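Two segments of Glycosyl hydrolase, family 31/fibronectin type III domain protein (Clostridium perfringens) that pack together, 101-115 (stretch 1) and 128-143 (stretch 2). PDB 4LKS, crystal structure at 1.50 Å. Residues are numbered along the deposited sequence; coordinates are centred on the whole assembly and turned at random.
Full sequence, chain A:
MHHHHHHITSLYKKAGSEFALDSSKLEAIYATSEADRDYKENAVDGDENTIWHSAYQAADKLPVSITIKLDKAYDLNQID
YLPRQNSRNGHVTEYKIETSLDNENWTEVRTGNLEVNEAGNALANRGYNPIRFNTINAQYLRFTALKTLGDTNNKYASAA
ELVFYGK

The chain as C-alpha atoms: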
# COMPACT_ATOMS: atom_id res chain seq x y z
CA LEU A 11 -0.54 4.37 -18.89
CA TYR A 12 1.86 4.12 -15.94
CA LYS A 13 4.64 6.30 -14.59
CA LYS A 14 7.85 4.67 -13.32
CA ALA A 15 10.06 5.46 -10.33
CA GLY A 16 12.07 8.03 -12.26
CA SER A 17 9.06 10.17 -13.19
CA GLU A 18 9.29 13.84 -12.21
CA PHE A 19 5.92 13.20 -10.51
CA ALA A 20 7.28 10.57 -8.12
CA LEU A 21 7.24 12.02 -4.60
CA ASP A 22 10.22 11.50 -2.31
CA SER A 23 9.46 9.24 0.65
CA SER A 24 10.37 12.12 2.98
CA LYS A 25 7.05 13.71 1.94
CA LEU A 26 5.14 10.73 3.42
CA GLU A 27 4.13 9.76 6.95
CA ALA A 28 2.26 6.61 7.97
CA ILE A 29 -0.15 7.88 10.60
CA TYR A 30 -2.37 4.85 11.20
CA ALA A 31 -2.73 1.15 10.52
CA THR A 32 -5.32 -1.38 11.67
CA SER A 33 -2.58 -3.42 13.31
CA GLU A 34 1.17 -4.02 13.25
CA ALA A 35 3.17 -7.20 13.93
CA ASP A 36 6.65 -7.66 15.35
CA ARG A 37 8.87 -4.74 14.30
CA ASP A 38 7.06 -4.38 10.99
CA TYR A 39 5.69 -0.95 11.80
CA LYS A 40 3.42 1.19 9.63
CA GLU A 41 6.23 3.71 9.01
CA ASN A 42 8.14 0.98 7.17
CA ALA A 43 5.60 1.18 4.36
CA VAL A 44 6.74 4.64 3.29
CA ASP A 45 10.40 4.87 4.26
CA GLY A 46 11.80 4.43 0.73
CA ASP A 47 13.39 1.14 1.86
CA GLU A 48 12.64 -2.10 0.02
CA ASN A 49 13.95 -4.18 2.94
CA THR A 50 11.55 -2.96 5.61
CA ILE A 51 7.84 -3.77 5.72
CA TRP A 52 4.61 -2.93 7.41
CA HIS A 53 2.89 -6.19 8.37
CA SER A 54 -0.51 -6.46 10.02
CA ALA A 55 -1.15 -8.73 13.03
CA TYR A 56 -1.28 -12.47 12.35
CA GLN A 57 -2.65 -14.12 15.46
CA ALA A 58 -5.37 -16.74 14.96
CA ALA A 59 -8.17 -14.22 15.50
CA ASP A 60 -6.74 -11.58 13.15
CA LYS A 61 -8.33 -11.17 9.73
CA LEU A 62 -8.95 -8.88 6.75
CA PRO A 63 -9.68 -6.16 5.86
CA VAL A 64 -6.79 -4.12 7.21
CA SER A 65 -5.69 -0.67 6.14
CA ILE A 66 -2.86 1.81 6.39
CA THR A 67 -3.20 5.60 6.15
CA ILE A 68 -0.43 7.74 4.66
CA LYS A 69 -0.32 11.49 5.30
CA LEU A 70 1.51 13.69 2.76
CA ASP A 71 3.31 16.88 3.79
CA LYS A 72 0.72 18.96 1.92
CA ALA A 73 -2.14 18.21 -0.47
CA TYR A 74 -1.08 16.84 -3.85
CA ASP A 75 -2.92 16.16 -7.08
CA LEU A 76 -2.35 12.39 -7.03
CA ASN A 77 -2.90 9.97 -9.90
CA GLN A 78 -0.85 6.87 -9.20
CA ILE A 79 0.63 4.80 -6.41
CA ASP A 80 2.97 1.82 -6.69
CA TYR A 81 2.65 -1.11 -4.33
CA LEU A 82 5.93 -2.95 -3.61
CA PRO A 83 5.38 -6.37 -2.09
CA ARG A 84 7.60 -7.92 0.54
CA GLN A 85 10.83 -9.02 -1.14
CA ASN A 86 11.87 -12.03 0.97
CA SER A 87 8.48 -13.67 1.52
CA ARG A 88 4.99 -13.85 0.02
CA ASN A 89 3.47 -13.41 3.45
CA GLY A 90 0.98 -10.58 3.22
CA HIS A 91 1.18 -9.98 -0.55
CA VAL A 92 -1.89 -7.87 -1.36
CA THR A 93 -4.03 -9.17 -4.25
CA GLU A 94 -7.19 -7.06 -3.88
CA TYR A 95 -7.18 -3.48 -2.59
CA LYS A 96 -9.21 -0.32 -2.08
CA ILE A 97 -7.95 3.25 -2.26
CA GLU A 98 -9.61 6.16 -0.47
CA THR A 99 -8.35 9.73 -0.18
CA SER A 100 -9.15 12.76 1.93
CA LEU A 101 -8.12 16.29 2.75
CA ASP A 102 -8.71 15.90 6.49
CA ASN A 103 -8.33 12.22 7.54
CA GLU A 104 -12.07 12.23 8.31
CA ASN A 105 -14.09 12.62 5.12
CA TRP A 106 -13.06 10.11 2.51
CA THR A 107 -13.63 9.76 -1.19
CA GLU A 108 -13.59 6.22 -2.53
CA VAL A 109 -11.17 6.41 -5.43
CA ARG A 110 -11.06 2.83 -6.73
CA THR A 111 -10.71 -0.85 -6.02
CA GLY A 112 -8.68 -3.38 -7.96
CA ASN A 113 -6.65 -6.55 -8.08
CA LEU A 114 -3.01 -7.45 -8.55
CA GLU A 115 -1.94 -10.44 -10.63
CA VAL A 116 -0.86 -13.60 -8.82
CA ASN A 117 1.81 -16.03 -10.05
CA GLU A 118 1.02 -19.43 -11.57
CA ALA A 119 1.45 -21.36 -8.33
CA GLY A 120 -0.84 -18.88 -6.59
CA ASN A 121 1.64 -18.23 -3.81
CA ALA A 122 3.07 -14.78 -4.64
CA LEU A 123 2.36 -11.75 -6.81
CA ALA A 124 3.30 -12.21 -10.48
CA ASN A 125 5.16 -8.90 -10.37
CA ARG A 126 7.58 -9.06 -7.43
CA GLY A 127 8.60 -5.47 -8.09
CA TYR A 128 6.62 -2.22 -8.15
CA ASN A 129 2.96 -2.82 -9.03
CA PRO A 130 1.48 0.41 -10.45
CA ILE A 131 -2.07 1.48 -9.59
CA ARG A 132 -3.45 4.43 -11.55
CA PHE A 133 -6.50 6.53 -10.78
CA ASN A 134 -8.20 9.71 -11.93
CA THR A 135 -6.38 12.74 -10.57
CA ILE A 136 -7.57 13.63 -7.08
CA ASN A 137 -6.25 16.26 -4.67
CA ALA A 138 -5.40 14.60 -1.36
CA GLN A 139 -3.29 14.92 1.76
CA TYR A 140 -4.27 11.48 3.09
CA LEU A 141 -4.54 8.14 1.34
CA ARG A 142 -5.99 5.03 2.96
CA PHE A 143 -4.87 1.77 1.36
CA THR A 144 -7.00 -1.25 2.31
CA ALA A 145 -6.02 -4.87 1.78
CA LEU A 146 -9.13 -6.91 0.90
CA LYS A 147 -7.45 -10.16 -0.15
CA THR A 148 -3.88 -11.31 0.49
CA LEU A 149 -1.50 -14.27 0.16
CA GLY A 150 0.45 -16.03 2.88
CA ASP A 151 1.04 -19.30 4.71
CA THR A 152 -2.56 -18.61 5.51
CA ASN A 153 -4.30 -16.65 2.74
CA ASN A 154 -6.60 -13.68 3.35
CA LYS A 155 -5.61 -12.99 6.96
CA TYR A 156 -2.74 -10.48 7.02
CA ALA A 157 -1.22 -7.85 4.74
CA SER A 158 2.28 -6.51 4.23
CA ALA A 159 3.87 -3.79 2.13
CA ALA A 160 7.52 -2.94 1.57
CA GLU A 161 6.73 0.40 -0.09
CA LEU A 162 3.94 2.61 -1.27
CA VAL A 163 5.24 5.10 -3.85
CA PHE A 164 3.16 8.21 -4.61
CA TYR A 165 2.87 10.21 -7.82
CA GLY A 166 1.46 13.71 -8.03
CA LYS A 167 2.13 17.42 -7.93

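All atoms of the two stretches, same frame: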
# COMPACT_ATOMS: atom_id res chain seq x y z
N LEU A 101 -8.87 15.10 2.42
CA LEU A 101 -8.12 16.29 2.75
C LEU A 101 -7.93 16.44 4.24
O LEU A 101 -7.10 17.26 4.68
CB LEU A 101 -8.85 17.52 2.19
CG LEU A 101 -8.93 17.55 0.66
CD1 LEU A 101 -9.98 18.55 0.20
CD2 LEU A 101 -7.57 17.89 0.07
N ASP A 102 -8.65 15.65 5.04
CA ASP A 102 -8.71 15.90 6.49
C ASP A 102 -8.64 14.66 7.39
O ASP A 102 -8.82 14.77 8.61
CB ASP A 102 -9.99 16.67 6.82
CG ASP A 102 -11.25 15.89 6.51
OD1 ASP A 102 -11.17 14.75 5.98
OD2 ASP A 102 -12.35 16.42 6.78
N ASN A 103 -8.38 13.49 6.80
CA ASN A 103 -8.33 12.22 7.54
C ASN A 103 -9.67 11.89 8.21
O ASN A 103 -9.72 11.10 9.16
CB ASN A 103 -7.19 12.23 8.57
CG ASN A 103 -6.83 10.85 9.09
OD1 ASN A 103 -6.84 9.87 8.34
ND2 ASN A 103 -6.52 10.75 10.38
N GLU A 104 -10.75 12.48 7.72
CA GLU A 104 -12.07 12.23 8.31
C GLU A 104 -13.13 11.96 7.25
O GLU A 104 -14.00 11.10 7.44
CB GLU A 104 -12.51 13.42 9.17
CG GLU A 104 -11.68 13.63 10.43
CD GLU A 104 -12.10 14.88 11.20
OE1 GLU A 104 -11.28 15.41 11.97
OE2 GLU A 104 -13.26 15.33 11.02
N ASN A 105 -13.08 12.72 6.16
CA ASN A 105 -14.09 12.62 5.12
C ASN A 105 -13.52 12.11 3.81
O ASN A 105 -12.92 12.86 3.04
CB ASN A 105 -14.81 13.95 4.95
CG ASN A 105 -15.51 14.39 6.23
OD1 ASN A 105 -16.54 13.82 6.61
ND2 ASN A 105 -14.95 15.39 6.90
N TRP A 106 -13.72 10.83 3.58
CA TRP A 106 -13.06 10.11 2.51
C TRP A 106 -13.85 10.02 1.22
O TRP A 106 -15.07 9.90 1.21
CB TRP A 106 -12.75 8.68 2.98
CG TRP A 106 -11.91 8.64 4.21
CD1 TRP A 106 -12.34 8.56 5.51
CD2 TRP A 106 -10.48 8.67 4.27
NE1 TRP A 106 -11.27 8.55 6.36
CE2 TRP A 106 -10.11 8.62 5.63
CE3 TRP A 106 -9.47 8.75 3.31
CZ2 TRP A 106 -8.78 8.64 6.05
CZ3 TRP A 106 -8.15 8.77 3.72
CH2 TRP A 106 -7.82 8.71 5.08
N THR A 107 -13.11 10.05 0.12
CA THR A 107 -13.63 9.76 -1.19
C THR A 107 -13.11 8.40 -1.59
O THR A 107 -11.89 8.16 -1.53
CB THR A 107 -13.13 10.78 -2.22
OG1 THR A 107 -13.54 12.10 -1.82
CG2 THR A 107 -13.68 10.47 -3.60
N GLU A 108 -14.01 7.50 -1.98
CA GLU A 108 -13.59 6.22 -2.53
C GLU A 108 -13.08 6.45 -3.94
O GLU A 108 -13.81 6.92 -4.82
CB GLU A 108 -14.73 5.19 -2.54
CG GLU A 108 -14.24 3.81 -2.94
CD GLU A 108 -15.28 2.72 -2.78
OE1 GLU A 108 -15.99 2.71 -1.75
OE2 GLU A 108 -15.38 1.87 -3.68
N VAL A 109 -11.81 6.14 -4.15
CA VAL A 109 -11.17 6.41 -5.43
C VAL A 109 -11.32 5.22 -6.38
O VAL A 109 -11.78 5.38 -7.52
CB VAL A 109 -9.69 6.78 -5.23
CG1 VAL A 109 -9.01 6.92 -6.56
CG2 VAL A 109 -9.57 8.08 -4.41
N ARG A 110 -10.96 4.03 -5.91
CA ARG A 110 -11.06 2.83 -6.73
C ARG A 110 -10.80 1.58 -5.92
O ARG A 110 -10.29 1.63 -4.79
CB ARG A 110 -10.08 2.86 -7.91
CG ARG A 110 -8.62 2.64 -7.51
CD ARG A 110 -7.76 2.37 -8.74
NE ARG A 110 -8.09 1.07 -9.30
CZ ARG A 110 -7.66 0.61 -10.47
NH1 ARG A 110 -6.87 1.35 -11.23
NH2 ARG A 110 -8.03 -0.60 -10.87
N THR A 111 -11.19 0.44 -6.49
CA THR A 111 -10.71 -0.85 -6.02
C THR A 111 -9.96 -1.51 -7.17
O THR A 111 -9.93 -1.00 -8.29
CB THR A 111 -11.85 -1.74 -5.55
OG1 THR A 111 -12.74 -1.98 -6.64
CG2 THR A 111 -12.62 -1.07 -4.43
N GLY A 112 -9.32 -2.65 -6.89
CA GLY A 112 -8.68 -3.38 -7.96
C GLY A 112 -7.99 -4.62 -7.46
O GLY A 112 -8.02 -4.94 -6.27
N ASN A 113 -7.35 -5.32 -8.39
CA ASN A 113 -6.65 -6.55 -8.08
C ASN A 113 -5.26 -6.51 -8.66
O ASN A 113 -4.99 -5.79 -9.63
CB ASN A 113 -7.41 -7.76 -8.63
CG ASN A 113 -8.71 -8.01 -7.89
OD1 ASN A 113 -8.77 -8.79 -6.94
ND2 ASN A 113 -9.77 -7.33 -8.32
N LEU A 114 -4.37 -7.30 -8.06
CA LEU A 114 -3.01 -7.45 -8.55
C LEU A 114 -2.79 -8.90 -8.94
O LEU A 114 -3.25 -9.82 -8.25
CB LEU A 114 -1.99 -7.00 -7.51
CG LEU A 114 -2.05 -5.52 -7.10
CD1 LEU A 114 -1.01 -5.22 -6.04
CD2 LEU A 114 -1.86 -4.59 -8.31
N GLU A 115 -2.12 -9.11 -10.06
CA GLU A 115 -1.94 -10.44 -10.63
C GLU A 115 -1.10 -11.35 -9.75
O GLU A 115 -0.07 -10.95 -9.21
CB GLU A 115 -1.29 -10.30 -12.00
CG GLU A 115 -1.12 -11.59 -12.76
CD GLU A 115 -0.48 -11.36 -14.12
OE1 GLU A 115 -0.47 -10.19 -14.57
OE2 GLU A 115 0.02 -12.33 -14.72
N TYR A 128 7.63 -3.25 -8.36
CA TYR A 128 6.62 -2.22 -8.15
C TYR A 128 5.39 -2.49 -9.01
O TYR A 128 5.49 -2.60 -10.23
CB TYR A 128 7.19 -0.82 -8.43
CG TYR A 128 8.30 -0.45 -7.48
CD1 TYR A 128 8.03 0.09 -6.23
CD2 TYR A 128 9.64 -0.66 -7.82
CE1 TYR A 128 9.06 0.42 -5.35
CE2 TYR A 128 10.66 -0.34 -6.96
CZ TYR A 128 10.37 0.20 -5.72
OH TYR A 128 11.39 0.52 -4.86
N ASN A 129 4.24 -2.61 -8.36
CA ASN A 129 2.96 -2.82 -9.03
C ASN A 129 2.22 -1.48 -9.13
O ASN A 129 1.74 -0.97 -8.12
CB ASN A 129 2.10 -3.81 -8.22
CG ASN A 129 2.50 -5.27 -8.40
OD1 ASN A 129 1.73 -6.07 -8.97
ND2 ASN A 129 3.68 -5.64 -7.89
N PRO A 130 2.14 -0.89 -10.33
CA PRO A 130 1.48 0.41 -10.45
C PRO A 130 -0.04 0.32 -10.38
O PRO A 130 -0.66 -0.61 -10.89
CB PRO A 130 1.92 0.92 -11.83
CG PRO A 130 2.28 -0.32 -12.58
CD PRO A 130 2.84 -1.27 -11.57
N ILE A 131 -0.62 1.32 -9.73
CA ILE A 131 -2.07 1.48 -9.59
C ILE A 131 -2.42 2.91 -9.96
O ILE A 131 -2.07 3.84 -9.23
CB ILE A 131 -2.51 1.19 -8.13
CG1 ILE A 131 -2.17 -0.25 -7.73
CG2 ILE A 131 -4.00 1.47 -7.95
CD1 ILE A 131 -2.31 -0.53 -6.25
N ARG A 132 -3.09 3.10 -11.10
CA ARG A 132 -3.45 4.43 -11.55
C ARG A 132 -4.88 4.77 -11.15
O ARG A 132 -5.71 3.89 -10.93
CB ARG A 132 -3.28 4.58 -13.07
CG ARG A 132 -4.27 3.79 -13.89
CD ARG A 132 -3.92 3.81 -15.38
NE ARG A 132 -4.19 5.11 -16.01
CZ ARG A 132 -5.33 5.42 -16.62
NH1 ARG A 132 -6.32 4.53 -16.69
NH2 ARG A 132 -5.49 6.62 -17.16
N PHE A 133 -5.15 6.07 -11.04
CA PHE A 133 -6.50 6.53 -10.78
C PHE A 133 -6.67 7.97 -11.25
O PHE A 133 -5.68 8.70 -11.43
CB PHE A 133 -6.86 6.36 -9.30
CG PHE A 133 -5.80 6.84 -8.34
CD1 PHE A 133 -5.75 8.17 -7.95
CD2 PHE A 133 -4.87 5.96 -7.81
CE1 PHE A 133 -4.79 8.62 -7.05
CE2 PHE A 133 -3.90 6.39 -6.92
CZ PHE A 133 -3.85 7.73 -6.54
N ASN A 134 -7.92 8.37 -11.46
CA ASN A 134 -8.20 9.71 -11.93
C ASN A 134 -7.72 10.72 -10.92
O ASN A 134 -7.93 10.56 -9.71
CB ASN A 134 -9.69 9.89 -12.23
CG ASN A 134 -10.10 9.15 -13.49
OD1 ASN A 134 -9.26 8.59 -14.20
ND2 ASN A 134 -11.40 9.15 -13.77
N THR A 135 -7.06 11.76 -11.42
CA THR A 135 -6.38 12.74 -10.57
C THR A 135 -7.27 13.29 -9.47
O THR A 135 -8.37 13.81 -9.74
CB THR A 135 -5.82 13.90 -11.40
OG1 THR A 135 -5.06 13.37 -12.48
CG2 THR A 135 -4.94 14.80 -10.53
N ILE A 136 -6.81 13.16 -8.23
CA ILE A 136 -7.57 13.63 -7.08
C ILE A 136 -6.63 14.31 -6.08
O ILE A 136 -5.55 13.82 -5.77
CB ILE A 136 -8.38 12.48 -6.43
CG1 ILE A 136 -9.23 12.99 -5.26
CG2 ILE A 136 -7.45 11.33 -6.00
CD1 ILE A 136 -10.36 12.02 -4.87
N ASN A 137 -7.03 15.49 -5.63
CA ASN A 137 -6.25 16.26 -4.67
C ASN A 137 -6.44 15.67 -3.28
O ASN A 137 -7.56 15.48 -2.83
CB ASN A 137 -6.71 17.72 -4.72
CG ASN A 137 -5.90 18.62 -3.81
OD1 ASN A 137 -6.37 19.03 -2.75
ND2 ASN A 137 -4.69 18.96 -4.24
N ALA A 138 -5.33 15.34 -2.61
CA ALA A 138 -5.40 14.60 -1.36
C ALA A 138 -4.19 14.86 -0.50
O ALA A 138 -3.07 14.98 -1.01
CB ALA A 138 -5.50 13.11 -1.65
N GLN A 139 -4.41 14.91 0.81
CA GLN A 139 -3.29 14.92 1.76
C GLN A 139 -3.22 13.60 2.54
O GLN A 139 -2.25 13.33 3.24
CB GLN A 139 -3.37 16.12 2.71
CG GLN A 139 -2.14 16.21 3.61
CD GLN A 139 -2.05 17.50 4.40
OE1 GLN A 139 -3.00 18.28 4.47
NE2 GLN A 139 -0.89 17.72 5.02
N TYR A 140 -4.26 12.79 2.43
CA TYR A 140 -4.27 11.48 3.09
C TYR A 140 -4.73 10.43 2.10
O TYR A 140 -5.67 10.67 1.32
CB TYR A 140 -5.21 11.48 4.30
CG TYR A 140 -4.90 12.56 5.31
CD1 TYR A 140 -5.37 13.86 5.13
CD2 TYR A 140 -4.14 12.27 6.43
CE1 TYR A 140 -5.08 14.85 6.05
CE2 TYR A 140 -3.85 13.25 7.35
CZ TYR A 140 -4.32 14.54 7.16
OH TYR A 140 -4.02 15.51 8.08
N LEU A 141 -4.10 9.27 2.14
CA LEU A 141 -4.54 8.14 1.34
C LEU A 141 -4.63 6.92 2.24
O LEU A 141 -3.67 6.58 2.92
CB LEU A 141 -3.57 7.89 0.16
CG LEU A 141 -3.97 6.78 -0.82
CD1 LEU A 141 -3.59 7.12 -2.28
CD2 LEU A 141 -3.40 5.43 -0.41
N ARG A 142 -5.78 6.28 2.23
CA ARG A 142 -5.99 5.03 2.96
C ARG A 142 -6.00 3.86 1.98
O ARG A 142 -6.82 3.80 1.05
CB ARG A 142 -7.28 5.09 3.77
CG ARG A 142 -7.53 3.84 4.61
CD ARG A 142 -8.50 4.09 5.76
NE ARG A 142 -9.86 4.39 5.30
CZ ARG A 142 -10.80 4.93 6.07
NH1 ARG A 142 -10.54 5.24 7.33
NH2 ARG A 142 -12.01 5.17 5.57
N PHE A 143 -5.06 2.95 2.20
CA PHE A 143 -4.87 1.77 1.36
C PHE A 143 -5.35 0.55 2.14
O PHE A 143 -4.82 0.25 3.21
CB PHE A 143 -3.39 1.64 0.99
CG PHE A 143 -3.07 0.46 0.11
CD1 PHE A 143 -3.26 0.51 -1.26
CD2 PHE A 143 -2.57 -0.72 0.66
CE1 PHE A 143 -2.96 -0.59 -2.08
CE2 PHE A 143 -2.26 -1.81 -0.15
CZ PHE A 143 -2.45 -1.74 -1.51
O HOH W 1 -5.41 18.87 3.23
O HOH W 2 1.51 -8.74 -9.77

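Strand 129-138 runs roughly antiparallel to strand 107-113. The strand axes of 107-113 and 129-138 come within 7.4 Å, with 156° between their directions. The two strands do not pair through backbone hydrogen bonds. Side chains fill the space between them, and about 900 Å² of surface is buried, both sides summed.

Tyr128 is out of reach of stretch 1. Contact begins at Asn129, whose CB points toward the other stretch. Its OD1 lies 3.9 Å from Leu114 CD2, which is a packing contact. The same oxygen accepts a hydrogen bond from a water, 2.8 Å from Asn129 OD1. That water also donates to the backbone, 2.8 Å from Glu115 O. It therefore bridges the end of stretch 1 to the start of stretch 2.

Pro130 points away. Ile131 points toward stretch 1 and is buried. Its CG1 is 4.4 Å from Leu114 CD2, a loose apolar contact. Its CG2 is 3.9 Å from Arg110 CD, so Arg110 CD packs against the isoleucine's CG2 methyl group.

Arg132 turns its CB away and contributes its backbone instead. Arg110 NH1 donates to Arg132 O at 2.8 Å, with an N-H...O angle of 159°. This is the only direct hydrogen bond between the stretches. The carbonyl oxygen lies at the guanidinium edge, near its plane, where the N-H groups point. Arg110 is also held from within its own stretch: Arg110 NE donates to Thr111 O at 2.9 Å. One guanidinium thus ties its own strand to the neighbouring one.

Phe133 is buried and points toward stretch 1. Its CB is 3.5 Å from Val109 CG1, a close apolar contact. Val109 also reaches Ile136, with Val109 CG2 4.0 Å from Ile136 CD1. The same Ile136 CD1 is 3.9 Å from Thr107 CG2. The isoleucine end therefore touches two residues that are two apart along stretch 1. Thr135, between these contacts, is out of reach.

Asn137 starts sideways, but its end comes nearer. Asn137 OD1 is 3.3 Å from Leu101 CD2. The chain turns a corner at Gln139. A water links the two sides here, donating to Leu101 O at 2.7 Å and to Gln139 OE1 at 2.8 Å.

Tyr140 packs against the turn of stretch 1. Asn103 CB sits over the ring face, 3.7 Å from the centroid of the Tyr140 ring and 13° off the normal, in a CH-pi contact. Leu101 O lies at the ring edge, 3.4 Å from Tyr140 CE1. Tyr140 CB is 3.9 Å from Trp106 CH2. Asp102 steadies this turn, as its OD1 accepts from Asn105 N at 2.8 Å.

Leu141 points away. Arg142 points toward stretch 1, and its guanidinium stacks on Trp106, centres 3.8 Å apart and planes at 27°. Arg142 CZ is 3.8 Å from the centroid of the Trp106 five-membered ring, a cation-pi contact. Arg142 CB lies 4.2 Å from the centroid of the Trp106 six-membered ring. The arginine thus lies along the indole, covering both rings. Phe143 points away.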